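Local coordinates for amyloid-like protein 1 (Homo sapiens, PDB 3PMR) that probably acts in cell adhesion, with an E2 domain that likely binds heparin and pairs with a second copy of itself, at residues T98-L103 / Q144-R149; A132-L137 / Q202-S207; R138-E143 / E178-S183. One frame throughout, in Å; residues are numbered along the deposited sequence.

All three contacts use helix 126-157 and run along it in the order 2, 3, 1. Contact 3 lies between the others: its centre is about 9 Å from that of contact 2 and about 13 Å from that of contact 1, whereas contacts 1 and 2 are about 19 Å apart between centres. Contacts 2 and 3 touch directly, for instance Y136 OH on R179 CB at 3.5 Å and L205 CD2 on V180 CG1 at 3.9 Å. Contact 1 adjoins contact 3 only through the sequence, E143 being followed by Q144. The phosphate at contact 1 also forms a salt bridge with K142 of contact 3, so the two contacts share one anion site.

Contact 1 of 3, residues T98-L103 / Q144-R149; sequences TRVIAL and QRHTLR. With PO4 (phosphate ion), chain F.
I101 and H146 mark the nearest approach of the two helical backbones, with their CA atoms 8.5 Å apart. Segment 98-103 is part of helix 64-119 and segment 144-149 part of helix 126-157; only three side chains bridge them, burying 102 Å² in all. H146 does most of the bridging. Its CG stands anti to the backbone N (chi1 -178°), which carries the imidazole out toward the other helix. V100 CG1 comes obliquely to the NE2-CD2 bond of the ring, 3.8 Å from H146 NE2 and equally near CD2. I101 CG1 is 3.9 Å from H146 CE1, its side chain crossing that of the histidine at about a right angle. This apolar contact joins two long helices of the all-helical E2 domain near the centre of the chain and at its surface. Beside it, R145 and R149, one helical turn apart, converge on a phosphate ion, probably taken up from the crystallisation liquor. R145 presents the edge of its guanidinium: NE donates to phosphate O1 at 3.0 Å, and NH2 to O4 at 3.1 Å. R149 NH2 reaches the same O1 at 2.7 Å with an N-H...O angle of 157°, so two arginines share one oxygen. Both chains bend at chi3 on the way. Two arginine guanidiniums meeting one anion are consistent with the heparin binding attributed to this domain, though the phosphate itself does not prove it. A second subunit adds acidic partners: its E39 forms a salt bridge with R145 NH2, and its E38 one with R149 NE.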
ATOM      1  N   THR B  98      12.834  -1.293  -8.915  1.00 30.87           N
ATOM      2  CA  THR B  98      13.914  -1.681  -9.818  1.00 37.59           C
ATOM      3  C   THR B  98      13.906  -3.171 -10.148  1.00 31.91           C
ATOM      4  O   THR B  98      14.133  -3.549 -11.291  1.00 42.78           O
ATOM      5  CB  THR B  98      15.295  -1.332  -9.223  1.00 33.99           C
ATOM      6  OG1 THR B  98      15.453   0.087  -9.194  1.00 46.18           O
ATOM      7  CG2 THR B  98      16.411  -1.932 -10.062  1.00 48.48           C
ATOM      8  N   ARG B  99      13.651  -4.007  -9.146  1.00 28.96           N
ATOM      9  CA  ARG B  99      13.619  -5.456  -9.331  1.00 28.36           C
ATOM     10  C   ARG B  99      12.383  -5.936 -10.074  1.00 26.23           C
ATOM     11  O   ARG B  99      12.443  -6.888 -10.843  1.00 26.16           O
ATOM     12  CB  ARG B  99      13.703  -6.161  -7.982  1.00 25.89           C
ATOM     13  CG  ARG B  99      15.059  -6.002  -7.298  1.00 38.92           C
ATOM     14  CD  ARG B  99      15.039  -6.671  -5.928  1.00 38.86           C
ATOM     15  NE  ARG B  99      16.289  -6.474  -5.197  1.00 32.67           N
ATOM     16  CZ  ARG B  99      16.463  -6.803  -3.919  1.00 34.35           C
ATOM     17  NH1 ARG B  99      15.461  -7.343  -3.224  1.00 26.58           N
ATOM     18  NH2 ARG B  99      17.640  -6.598  -3.339  1.00 25.98           N
ATOM     19  N   VAL B 100      11.254  -5.289  -9.831  1.00 29.06           N
ATOM     20  CA  VAL B 100      10.022  -5.659 -10.514  1.00 32.26           C
ATOM     21  C   VAL B 100      10.219  -5.416 -12.012  1.00 24.82           C
ATOM     22  O   VAL B 100       9.930  -6.271 -12.839  1.00 25.99           O
ATOM     23  CB  VAL B 100       8.855  -4.804 -10.007  1.00 32.44           C
ATOM     24  CG1 VAL B 100       7.606  -5.054 -10.850  1.00 34.90           C
ATOM     25  CG2 VAL B 100       8.587  -5.133  -8.548  1.00 30.24           C
ATOM     26  N   ILE B 101      10.722  -4.236 -12.341  1.00 26.30           N
ATOM     27  CA  ILE B 101      10.965  -3.859 -13.718  1.00 29.90           C
ATOM     28  C   ILE B 101      11.968  -4.780 -14.417  1.00 31.07           C
ATOM     29  O   ILE B 101      11.762  -5.148 -15.565  1.00 28.16           O
ATOM     30  CB  ILE B 101      11.489  -2.415 -13.790  1.00 40.49           C
ATOM     31  CG1 ILE B 101      10.403  -1.453 -13.314  1.00 57.33           C
ATOM     32  CG2 ILE B 101      11.927  -2.083 -15.202  1.00 44.80           C
ATOM     33  CD1 ILE B 101      10.834   0.009 -13.279  1.00 64.08           C
ATOM     34  N   ALA B 102      13.049  -5.146 -13.730  1.00 25.17           N
ATOM     35  CA  ALA B 102      14.073  -6.003 -14.334  1.00 27.80           C
ATOM     36  C   ALA B 102      13.537  -7.377 -14.670  1.00 29.50           C
ATOM     37  O   ALA B 102      13.872  -7.945 -15.711  1.00 34.10           O
ATOM     38  CB  ALA B 102      15.286  -6.126 -13.411  1.00 36.22           C
ATOM     39  N   LEU B 103      12.709  -7.916 -13.783  1.00 23.11           N
ATOM     40  CA  LEU B 103      12.115  -9.227 -14.005  1.00 34.68           C
ATOM     41  C   LEU B 103      11.213  -9.149 -15.247  1.00 34.77           C
ATOM     42  O   LEU B 103      11.289  -9.996 -16.143  1.00 34.45           O
ATOM     43  CB  LEU B 103      11.303  -9.651 -12.779  1.00 33.76           C
ATOM     44  CG  LEU B 103      10.696 -11.055 -12.810  1.00 51.12           C
ATOM     45  CD1 LEU B 103      11.783 -12.083 -13.131  1.00 53.70           C
ATOM     46  CD2 LEU B 103      10.050 -11.365 -11.467  1.00 47.54           C
ATOM     47  N   GLN B 144       2.551  -3.803 -19.989  1.00 20.87           N
ATOM     48  CA  GLN B 144       1.542  -2.797 -20.243  1.00 24.87           C
ATOM     49  C   GLN B 144       0.789  -2.503 -18.950  1.00 22.84           C
ATOM     50  O   GLN B 144       0.601  -1.344 -18.578  1.00 25.41           O
ATOM     51  CB  GLN B 144       0.561  -3.289 -21.304  1.00 22.85           C
ATOM     52  CG  GLN B 144      -0.552  -2.312 -21.557  1.00 33.66           C
ATOM     53  CD  GLN B 144      -1.499  -2.793 -22.613  1.00 51.23           C
ATOM     54  OE1 GLN B 144      -2.391  -3.601 -22.348  1.00 45.08           O
ATOM     55  NE2 GLN B 144      -1.304  -2.312 -23.836  1.00 46.90           N
ATOM     56  N   ARG B 145       0.367  -3.557 -18.264  1.00 23.93           N
ATOM     57  CA  ARG B 145      -0.361  -3.400 -17.011  1.00 26.03           C
ATOM     58  C   ARG B 145       0.505  -2.703 -15.976  1.00 25.31           C
ATOM     59  O   ARG B 145       0.014  -1.914 -15.170  1.00 25.93           O
ATOM     60  CB  ARG B 145      -0.827  -4.767 -16.492  1.00 29.70           C
ATOM     61  CG  ARG B 145      -2.035  -5.322 -17.260  1.00 24.38           C
ATOM     62  CD  ARG B 145      -2.334  -6.770 -16.897  1.00 38.76           C
ATOM     63  NE  ARG B 145      -2.627  -6.948 -15.478  1.00 41.41           N
ATOM     64  CZ  ARG B 145      -3.712  -6.476 -14.864  1.00 53.56           C
ATOM     65  NH1 ARG B 145      -4.622  -5.788 -15.543  1.00 44.45           N
ATOM     66  NH2 ARG B 145      -3.887  -6.695 -13.568  1.00 41.48           N
ATOM     67  N   HIS B 146       1.803  -2.973 -16.014  1.00 23.11           N
ATOM     68  CA  HIS B 146       2.704  -2.353 -15.060  1.00 24.16           C
ATOM     69  C   HIS B 146       2.747  -0.850 -15.296  1.00 29.49           C
ATOM     70  O   HIS B 146       2.692  -0.058 -14.356  1.00 24.64           O
ATOM     71  CB  HIS B 146       4.099  -2.946 -15.188  1.00 25.03           C
ATOM     72  CG  HIS B 146       5.072  -2.392 -14.203  1.00 33.29           C
ATOM     73  ND1 HIS B 146       5.807  -1.253 -14.445  1.00 35.09           N
ATOM     74  CD2 HIS B 146       5.385  -2.784 -12.945  1.00 32.72           C
ATOM     75  CE1 HIS B 146       6.529  -0.963 -13.378  1.00 29.80           C
ATOM     76  NE2 HIS B 146       6.289  -1.876 -12.453  1.00 44.02           N
ATOM     77  N   THR B 147       2.836  -0.459 -16.562  1.00 21.01           N
ATOM     78  CA  THR B 147       2.864   0.949 -16.914  1.00 22.71           C
ATOM     79  C   THR B 147       1.561   1.622 -16.489  1.00 21.36           C
ATOM     80  O   THR B 147       1.582   2.678 -15.873  1.00 28.49           O
ATOM     81  CB  THR B 147       3.040   1.114 -18.425  1.00 33.74           C
ATOM     82  OG1 THR B 147       4.274   0.506 -18.820  1.00 34.44           O
ATOM     83  CG2 THR B 147       3.041   2.583 -18.806  1.00 31.33           C
ATOM     84  N   LEU B 148       0.429   1.006 -16.820  1.00 22.63           N
ATOM     85  CA  LEU B 148      -0.878   1.557 -16.479  1.00 20.89           C
ATOM     86  C   LEU B 148      -1.081   1.669 -14.969  1.00 29.93           C
ATOM     87  O   LEU B 148      -1.566   2.693 -14.477  1.00 27.55           O
ATOM     88  CB  LEU B 148      -1.992   0.685 -17.080  1.00 20.09           C
ATOM     89  CG  LEU B 148      -2.103   0.595 -18.611  1.00 29.34           C
ATOM     90  CD1 LEU B 148      -2.911  -0.622 -19.002  1.00 27.23           C
ATOM     91  CD2 LEU B 148      -2.750   1.860 -19.163  1.00 26.01           C
ATOM     92  N   ARG B 149      -0.719   0.616 -14.237  1.00 24.13           N
ATOM     93  CA  ARG B 149      -0.865   0.606 -12.778  1.00 28.79           C
ATOM     94  C   ARG B 149      -0.022   1.696 -12.116  1.00 25.77           C
ATOM     95  O   ARG B 149      -0.465   2.352 -11.170  1.00 25.45           O
ATOM     96  CB  ARG B 149      -0.467  -0.761 -12.193  1.00 25.57           C
ATOM     97  CG  ARG B 149      -0.695  -0.864 -10.685  1.00 32.31           C
ATOM     98  CD  ARG B 149      -0.402  -2.264 -10.141  1.00 34.13           C
ATOM     99  NE  ARG B 149      -1.100  -3.295 -10.899  1.00 34.52           N
ATOM    100  CZ  ARG B 149      -0.517  -4.115 -11.771  1.00 38.67           C
ATOM    101  NH1 ARG B 149       0.790  -4.040 -12.003  1.00 27.70           N
ATOM    102  NH2 ARG B 149      -1.246  -5.011 -12.422  1.00 41.97           N
TER
HETATM  103  P   PO4 F   4      -0.317  -8.510 -13.098  1.00 53.50           P
HETATM  104  O1  PO4 F   4      -0.239  -7.165 -13.723  1.00 48.17           O
HETATM  105  O2  PO4 F   4       0.067  -9.543 -14.095  1.00 49.69           O
HETATM  106  O3  PO4 F   4       0.609  -8.571 -11.936  1.00 55.31           O
HETATM  107  O4  PO4 F   4      -1.709  -8.761 -12.633  1.00 59.10           O

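Contact 2 of 3, residues A132-L137 / Q202-S207; sequences ALRRYL and QELLHS
L137 N donates to L133 O at 2.8 Å, a regular helical bond that fixes the backbone from which the L137 side chain reaches L204 and L205. The two segments run nearly parallel, their local axes 10.8 Å apart and inclined by 16°. L137 directs its CB toward the partner helix and, with CG beside its own backbone N (chi1 -65°), sets CD1 between two leucines. That one methyl lies 3.9 Å from L205 CD2 and 4.1 Å from L204 CD1. The side chains of L137 and L204 meet at about a right angle, while L205 comes in at a slant, its CB turned aside but its end brought closer. Toward the solvent side, the extended R134 chain lays a methylene against the leucine, CG being 4.3 Å from L204 CD2. The contact thus fastens the last modelled helix, 191-207, along helix 126-157, and the helix 159-187 that precedes it in the chain also touches L205. Branched methyls and an arginine stem do all the touching across the interface, so cohesion here rests on dispersion and burial of apolar surface.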
ATOM      1  N   ALA B 132       4.665 -20.112 -28.055  1.00 30.22           N
ATOM      2  CA  ALA B 132       5.821 -19.264 -27.791  1.00 28.55           C
ATOM      3  C   ALA B 132       5.383 -17.806 -27.966  1.00 30.26           C
ATOM      4  O   ALA B 132       5.809 -16.919 -27.231  1.00 28.79           O
ATOM      5  CB  ALA B 132       6.939 -19.599 -28.761  1.00 29.74           C
ATOM      6  N   LEU B 133       4.527 -17.564 -28.947  1.00 28.28           N
ATOM      7  CA  LEU B 133       4.036 -16.223 -29.185  1.00 30.01           C
ATOM      8  C   LEU B 133       3.139 -15.821 -28.019  1.00 26.61           C
ATOM      9  O   LEU B 133       3.248 -14.703 -27.512  1.00 30.85           O
ATOM     10  CB  LEU B 133       3.249 -16.160 -30.504  1.00 25.26           C
ATOM     11  CG  LEU B 133       2.672 -14.797 -30.905  1.00 36.08           C
ATOM     12  CD1 LEU B 133       3.809 -13.774 -31.076  1.00 30.25           C
ATOM     13  CD2 LEU B 133       1.879 -14.935 -32.200  1.00 36.97           C
ATOM     14  N   ARG B 134       2.268 -16.733 -27.587  1.00 25.21           N
ATOM     15  CA  ARG B 134       1.363 -16.440 -26.482  1.00 26.12           C
ATOM     16  C   ARG B 134       2.146 -15.965 -25.267  1.00 30.38           C
ATOM     17  O   ARG B 134       1.762 -15.010 -24.601  1.00 30.79           O
ATOM     18  CB  ARG B 134       0.540 -17.667 -26.093  1.00 35.14           C
ATOM     19  CG  ARG B 134      -0.276 -17.453 -24.819  1.00 46.40           C
ATOM     20  CD  ARG B 134      -1.121 -18.670 -24.449  1.00 53.77           C
ATOM     21  NE  ARG B 134      -1.998 -18.395 -23.311  1.00 89.45           N
ATOM     22  CZ  ARG B 134      -1.577 -18.202 -22.061  1.00 98.07           C
ATOM     23  NH1 ARG B 134      -0.282 -18.260 -21.773  1.00 90.96           N
ATOM     24  NH2 ARG B 134      -2.455 -17.939 -21.100  1.00 87.36           N
ATOM     25  N   ARG B 135       3.254 -16.638 -24.992  1.00 25.96           N
ATOM     26  CA  ARG B 135       4.092 -16.295 -23.864  1.00 30.89           C
ATOM     27  C   ARG B 135       4.704 -14.901 -24.037  1.00 26.27           C
ATOM     28  O   ARG B 135       4.817 -14.147 -23.073  1.00 23.82           O
ATOM     29  CB  ARG B 135       5.173 -17.364 -23.704  1.00 35.54           C
ATOM     30  CG  ARG B 135       6.203 -17.092 -22.630  1.00 40.39           C
ATOM     31  CD  ARG B 135       6.833 -18.395 -22.169  1.00 56.93           C
ATOM     32  NE  ARG B 135       8.113 -18.176 -21.511  1.00 66.07           N
ATOM     33  CZ  ARG B 135       9.284 -18.227 -22.136  1.00 80.84           C
ATOM     34  NH1 ARG B 135       9.330 -18.501 -23.435  1.00 99.37           N
ATOM     35  NH2 ARG B 135      10.408 -17.998 -21.470  1.00 49.50           N
ATOM     36  N   TYR B 136       5.087 -14.554 -25.261  1.00 23.09           N
ATOM     37  CA  TYR B 136       5.668 -13.237 -25.520  1.00 23.58           C
ATOM     38  C   TYR B 136       4.603 -12.149 -25.358  1.00 25.40           C
ATOM     39  O   TYR B 136       4.870 -11.086 -24.803  1.00 26.41           O
ATOM     40  CB  TYR B 136       6.257 -13.178 -26.931  1.00 21.68           C
ATOM     41  CG  TYR B 136       6.864 -11.836 -27.290  1.00 27.99           C
ATOM     42  CD1 TYR B 136       8.047 -11.392 -26.687  1.00 27.59           C
ATOM     43  CD2 TYR B 136       6.251 -11.004 -28.224  1.00 28.24           C
ATOM     44  CE1 TYR B 136       8.600 -10.154 -27.011  1.00 38.48           C
ATOM     45  CE2 TYR B 136       6.797  -9.761 -28.553  1.00 32.83           C
ATOM     46  CZ  TYR B 136       7.969  -9.345 -27.946  1.00 33.92           C
ATOM     47  OH  TYR B 136       8.509  -8.123 -28.278  1.00 40.96           O
ATOM     48  N   LEU B 137       3.395 -12.424 -25.839  1.00 24.87           N
ATOM     49  CA  LEU B 137       2.305 -11.459 -25.736  1.00 27.17           C
ATOM     50  C   LEU B 137       1.911 -11.268 -24.279  1.00 27.69           C
ATOM     51  O   LEU B 137       1.560 -10.168 -23.863  1.00 25.81           O
ATOM     52  CB  LEU B 137       1.096 -11.925 -26.558  1.00 33.97           C
ATOM     53  CG  LEU B 137       1.353 -11.972 -28.065  1.00 21.98           C
ATOM     54  CD1 LEU B 137       0.113 -12.400 -28.817  1.00 32.05           C
ATOM     55  CD2 LEU B 137       1.775 -10.591 -28.520  1.00 26.07           C
ATOM     56  N   GLN B 202      -5.612 -13.400 -32.965  1.00 64.32           N
ATOM     57  CA  GLN B 202      -6.586 -12.329 -32.806  1.00 62.91           C
ATOM     58  C   GLN B 202      -7.284 -12.456 -31.461  1.00 63.32           C
ATOM     59  O   GLN B 202      -7.509 -11.457 -30.771  1.00 56.99           O
ATOM     60  CB  GLN B 202      -7.619 -12.380 -33.932  1.00 71.04           C
ATOM     61  CG  GLN B 202      -7.690 -11.085 -34.736  1.00 82.47           C
ATOM     62  CD  GLN B 202      -6.366 -10.755 -35.429  1.00 95.07           C
ATOM     63  OE1 GLN B 202      -5.945 -11.464 -36.346  1.00107.24           O
ATOM     64  NE2 GLN B 202      -5.701  -9.673 -34.986  1.00 68.05           N
ATOM     65  N   GLU B 203      -7.628 -13.687 -31.095  1.00 57.09           N
ATOM     66  CA  GLU B 203      -8.292 -13.930 -29.824  1.00 65.53           C
ATOM     67  C   GLU B 203      -7.353 -13.521 -28.690  1.00 69.83           C
ATOM     68  O   GLU B 203      -7.781 -12.932 -27.693  1.00 66.51           O
ATOM     69  CB  GLU B 203      -8.682 -15.408 -29.687  1.00 75.09           C
ATOM     70  CG  GLU B 203      -9.463 -15.732 -28.416  1.00 78.61           C
ATOM     71  N   LEU B 204      -6.069 -13.827 -28.852  1.00 67.51           N
ATOM     72  CA  LEU B 204      -5.071 -13.477 -27.846  1.00 71.17           C
ATOM     73  C   LEU B 204      -4.996 -11.958 -27.680  1.00 63.59           C
ATOM     74  O   LEU B 204      -5.129 -11.438 -26.569  1.00 55.44           O
ATOM     75  CB  LEU B 204      -3.687 -14.007 -28.244  1.00 60.73           C
ATOM     76  CG  LEU B 204      -3.489 -15.525 -28.382  1.00 79.25           C
ATOM     77  CD1 LEU B 204      -2.093 -15.805 -28.913  1.00 61.93           C
ATOM     78  CD2 LEU B 204      -3.693 -16.216 -27.038  1.00 58.55           C
ATOM     79  N   LEU B 205      -4.787 -11.253 -28.790  1.00 53.54           N
ATOM     80  CA  LEU B 205      -4.684  -9.793 -28.777  1.00 51.91           C
ATOM     81  C   LEU B 205      -5.914  -9.105 -28.197  1.00 62.23           C
ATOM     82  O   LEU B 205      -5.810  -8.015 -27.636  1.00 59.16           O
ATOM     83  CB  LEU B 205      -4.450  -9.266 -30.194  1.00 45.11           C
ATOM     84  CG  LEU B 205      -3.235  -9.818 -30.945  1.00 56.51           C
ATOM     85  CD1 LEU B 205      -3.259  -9.324 -32.381  1.00 60.57           C
ATOM     86  CD2 LEU B 205      -1.945  -9.394 -30.253  1.00 43.25           C
ATOM     87  N   HIS B 206      -7.076  -9.738 -28.336  1.00 70.20           N
ATOM     88  CA  HIS B 206      -8.324  -9.171 -27.830  1.00 69.64           C
ATOM     89  C   HIS B 206      -8.453  -9.319 -26.320  1.00 68.91           C
ATOM     90  O   HIS B 206      -8.823  -8.377 -25.618  1.00 60.48           O
ATOM     91  CB  HIS B 206      -9.520  -9.839 -28.517  1.00 73.71           C
ATOM     92  N   SER B 207      -8.138 -10.509 -25.824  1.00 65.26           N
ATOM     93  CA  SER B 207      -8.231 -10.785 -24.398  1.00 81.39           C
ATOM     94  C   SER B 207      -7.124 -10.104 -23.598  1.00 86.77           C
ATOM     95  O   SER B 207      -7.339  -9.702 -22.451  1.00 96.40           O
ATOM     96  CB  SER B 207      -8.199 -12.292 -24.159  1.00 77.44           C
ATOM     97  OG  SER B 207      -7.073 -12.879 -24.784  1.00 88.02           O
TER

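Contact 3 of 3, residues R138-E143 / E178-S183; sequences RAEQKE and ERVNQS
R179 turns the edge of its guanidinium toward two glutamates, E140 and E143, and the three form a salt-bridge network across an antiparallel helix pair, helices 126-157 and 159-187, which follow each other in the chain as a helical hairpin. The local axes are 10.8 Å apart. E140 and R179 cross at about a right angle, with carboxylate and guanidinium planes 61° apart. The bond is nonetheless straight on the donor side: R179 NE points at E140 OE1 over 3.0 Å with an N-H...O angle of 164°, the oxygen lying almost exactly in the guanidinium plane. Seen from the glutamate, the donor arrives from well above the carboxylate plane. E140 folds back at chi2 to bring its oxygen there, and R179 bends at chi3 to meet it. R179 NH2 adds a weak bond of 3.3 Å to the same E140 OE1. The E143 chain also crosses R179 at about a right angle, but its carboxylate plane is turned only 39° from the guanidinium; E143 OE2 reaches R179 NH2 at 2.9 Å, a bond made weak by its angle. The stronger partner of E143 OE2 is H172, while E143 OE1 pairs with R108 of helix 64-119, so a third helix joins the network. E140 OE2 and E143 OE1, both acceptors, stand 2.9 Å apart in this buried place, which would be unfavourable between two full charges; R179 and R108 may ease it, and a shared proton is possible. Nearer the backbone, E140 CB lies 4.3 Å from V180 CG2.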
ATOM      1  N   ARG B 138       1.970 -12.340 -23.495  1.00 26.06           N
ATOM      2  CA  ARG B 138       1.631 -12.226 -22.086  1.00 33.08           C
ATOM      3  C   ARG B 138       2.713 -11.437 -21.355  1.00 30.93           C
ATOM      4  O   ARG B 138       2.431 -10.745 -20.379  1.00 27.13           O
ATOM      5  CB  ARG B 138       1.455 -13.606 -21.451  1.00 26.45           C
ATOM      6  CG  ARG B 138       0.255 -14.352 -22.001  1.00 33.05           C
ATOM      7  CD  ARG B 138      -0.236 -15.427 -21.045  1.00 43.68           C
ATOM      8  NE  ARG B 138       0.674 -15.625 -19.921  1.00 76.18           N
ATOM      9  N   ALA B 139       3.951 -11.545 -21.823  1.00 24.87           N
ATOM     10  CA  ALA B 139       5.042 -10.795 -21.210  1.00 24.79           C
ATOM     11  C   ALA B 139       4.782  -9.307 -21.495  1.00 28.00           C
ATOM     12  O   ALA B 139       5.024  -8.450 -20.645  1.00 24.88           O
ATOM     13  CB  ALA B 139       6.369 -11.222 -21.807  1.00 29.93           C
ATOM     14  N   GLU B 140       4.284  -9.006 -22.695  1.00 23.30           N
ATOM     15  CA  GLU B 140       3.992  -7.619 -23.061  1.00 25.17           C
ATOM     16  C   GLU B 140       2.760  -7.077 -22.345  1.00 26.63           C
ATOM     17  O   GLU B 140       2.710  -5.897 -22.002  1.00 25.67           O
ATOM     18  CB  GLU B 140       3.846  -7.475 -24.579  1.00 26.21           C
ATOM     19  CG  GLU B 140       5.199  -7.404 -25.257  1.00 29.42           C
ATOM     20  CD  GLU B 140       6.124  -6.394 -24.576  1.00 49.69           C
ATOM     21  OE1 GLU B 140       6.358  -5.312 -25.150  1.00 41.19           O
ATOM     22  OE2 GLU B 140       6.611  -6.681 -23.455  1.00 60.88           O
ATOM     23  N   GLN B 141       1.782  -7.944 -22.103  1.00 23.86           N
ATOM     24  CA  GLN B 141       0.586  -7.544 -21.378  1.00 30.64           C
ATOM     25  C   GLN B 141       1.005  -7.175 -19.958  1.00 32.25           C
ATOM     26  O   GLN B 141       0.534  -6.190 -19.398  1.00 29.93           O
ATOM     27  CB  GLN B 141      -0.427  -8.686 -21.321  1.00 31.96           C
ATOM     28  CG  GLN B 141      -1.647  -8.345 -20.490  1.00 47.19           C
ATOM     29  CD  GLN B 141      -2.523  -9.547 -20.212  1.00 63.53           C
ATOM     30  OE1 GLN B 141      -2.039 -10.606 -19.800  1.00 56.11           O
ATOM     31  NE2 GLN B 141      -3.824  -9.389 -20.422  1.00 66.62           N
ATOM     32  N   LYS B 142       1.905  -7.965 -19.381  1.00 27.33           N
ATOM     33  CA  LYS B 142       2.381  -7.685 -18.023  1.00 30.00           C
ATOM     34  C   LYS B 142       3.068  -6.313 -17.957  1.00 25.98           C
ATOM     35  O   LYS B 142       2.870  -5.562 -17.008  1.00 26.89           O
ATOM     36  CB  LYS B 142       3.348  -8.783 -17.573  1.00 24.00           C
ATOM     37  CG  LYS B 142       3.702  -8.727 -16.106  1.00 42.25           C
ATOM     38  CD  LYS B 142       4.224 -10.066 -15.613  1.00 57.60           C
ATOM     39  CE  LYS B 142       4.151 -10.122 -14.103  1.00 86.27           C
ATOM     40  NZ  LYS B 142       2.765  -9.795 -13.681  1.00 83.54           N
ATOM     41  N   GLU B 143       3.880  -6.001 -18.963  1.00 22.96           N
ATOM     42  CA  GLU B 143       4.578  -4.713 -19.029  1.00 21.02           C
ATOM     43  C   GLU B 143       3.598  -3.549 -19.224  1.00 17.73           C
ATOM     44  O   GLU B 143       3.788  -2.451 -18.700  1.00 26.14           O
ATOM     45  CB  GLU B 143       5.597  -4.728 -20.172  1.00 19.07           C
ATOM     46  CG  GLU B 143       6.256  -3.374 -20.453  1.00 33.54           C
ATOM     47  CD  GLU B 143       7.533  -3.508 -21.275  1.00 40.56           C
ATOM     48  OE1 GLU B 143       7.814  -4.638 -21.742  1.00 35.83           O
ATOM     49  OE2 GLU B 143       8.250  -2.494 -21.454  1.00 35.71           O
ATOM     50  N   GLU B 178       4.359  -1.366 -30.605  1.00 26.61           N
ATOM     51  CA  GLU B 178       5.246  -1.593 -31.733  1.00 23.40           C
ATOM     52  C   GLU B 178       5.981  -2.930 -31.585  1.00 26.52           C
ATOM     53  O   GLU B 178       6.264  -3.590 -32.579  1.00 28.82           O
ATOM     54  CB  GLU B 178       6.257  -0.446 -31.870  1.00 26.68           C
ATOM     55  CG  GLU B 178       7.318  -0.664 -32.942  1.00 37.60           C
ATOM     56  CD  GLU B 178       6.746  -0.730 -34.354  1.00 71.79           C
ATOM     57  OE1 GLU B 178       5.510  -0.875 -34.494  1.00 71.74           O
ATOM     58  OE2 GLU B 178       7.537  -0.647 -35.324  1.00 68.59           O
ATOM     59  N   ARG B 179       6.309  -3.339 -30.364  1.00 26.37           N
ATOM     60  CA  ARG B 179       6.996  -4.622 -30.226  1.00 28.62           C
ATOM     61  C   ARG B 179       6.043  -5.751 -30.621  1.00 23.49           C
ATOM     62  O   ARG B 179       6.446  -6.714 -31.273  1.00 30.48           O
ATOM     63  CB  ARG B 179       7.543  -4.802 -28.808  1.00 22.12           C
ATOM     64  CG  ARG B 179       8.888  -4.118 -28.647  1.00 30.80           C
ATOM     65  CD  ARG B 179       9.648  -4.627 -27.444  1.00 55.97           C
ATOM     66  NE  ARG B 179       8.976  -4.295 -26.197  1.00 43.67           N
ATOM     67  CZ  ARG B 179       9.460  -3.456 -25.287  1.00 46.25           C
ATOM     68  NH1 ARG B 179      10.629  -2.857 -25.479  1.00 39.38           N
ATOM     69  NH2 ARG B 179       8.773  -3.220 -24.182  1.00 37.71           N
ATOM     70  N   VAL B 180       4.773  -5.607 -30.259  1.00 23.16           N
ATOM     71  CA  VAL B 180       3.762  -6.588 -30.613  1.00 25.12           C
ATOM     72  C   VAL B 180       3.636  -6.672 -32.146  1.00 37.57           C
ATOM     73  O   VAL B 180       3.593  -7.769 -32.710  1.00 29.13           O
ATOM     74  CB  VAL B 180       2.389  -6.216 -30.008  1.00 30.32           C
ATOM     75  CG1 VAL B 180       1.314  -7.183 -30.502  1.00 33.64           C
ATOM     76  CG2 VAL B 180       2.474  -6.243 -28.473  1.00 33.01           C
ATOM     77  N   ASN B 181       3.591  -5.524 -32.825  1.00 31.53           N
ATOM     78  CA  ASN B 181       3.481  -5.539 -34.283  1.00 34.95           C
ATOM     79  C   ASN B 181       4.733  -6.114 -34.920  1.00 33.29           C
ATOM     80  O   ASN B 181       4.652  -6.838 -35.914  1.00 35.45           O
ATOM     81  CB  ASN B 181       3.215  -4.137 -34.834  1.00 38.85           C
ATOM     82  CG  ASN B 181       1.837  -3.626 -34.468  1.00 68.18           C
ATOM     83  OD1 ASN B 181       0.875  -4.397 -34.402  1.00 53.03           O
ATOM     84  ND2 ASN B 181       1.729  -2.322 -34.236  1.00 52.99           N
ATOM     85  N   GLN B 182       5.891  -5.793 -34.354  1.00 30.54           N
ATOM     86  CA  GLN B 182       7.144  -6.312 -34.876  1.00 25.13           C
ATOM     87  C   GLN B 182       7.168  -7.849 -34.740  1.00 39.82           C
ATOM     88  O   GLN B 182       7.647  -8.537 -35.641  1.00 39.82           O
ATOM     89  CB  GLN B 182       8.340  -5.691 -34.133  1.00 30.79           C
ATOM     90  CG  GLN B 182       8.812  -4.318 -34.653  1.00 42.21           C
ATOM     91  CD  GLN B 182       9.901  -3.683 -33.765  1.00 58.35           C
ATOM     92  OE1 GLN B 182      10.466  -4.340 -32.890  1.00 53.22           O
ATOM     93  NE2 GLN B 182      10.197  -2.402 -34.001  1.00 44.94           N
ATOM     94  N   SER B 183       6.644  -8.388 -33.635  1.00 33.88           N
ATOM     95  CA  SER B 183       6.633  -9.842 -33.442  1.00 32.85           C
ATOM     96  C   SER B 183       5.711 -10.505 -34.454  1.00 46.67           C
ATOM     97  O   SER B 183       6.053 -11.538 -35.025  1.00 41.20           O
ATOM     98  CB  SER B 183       6.190 -10.230 -32.018  1.00 34.70           C
ATOM     99  OG  SER B 183       4.799 -10.030 -31.804  1.00 37.91           O
TER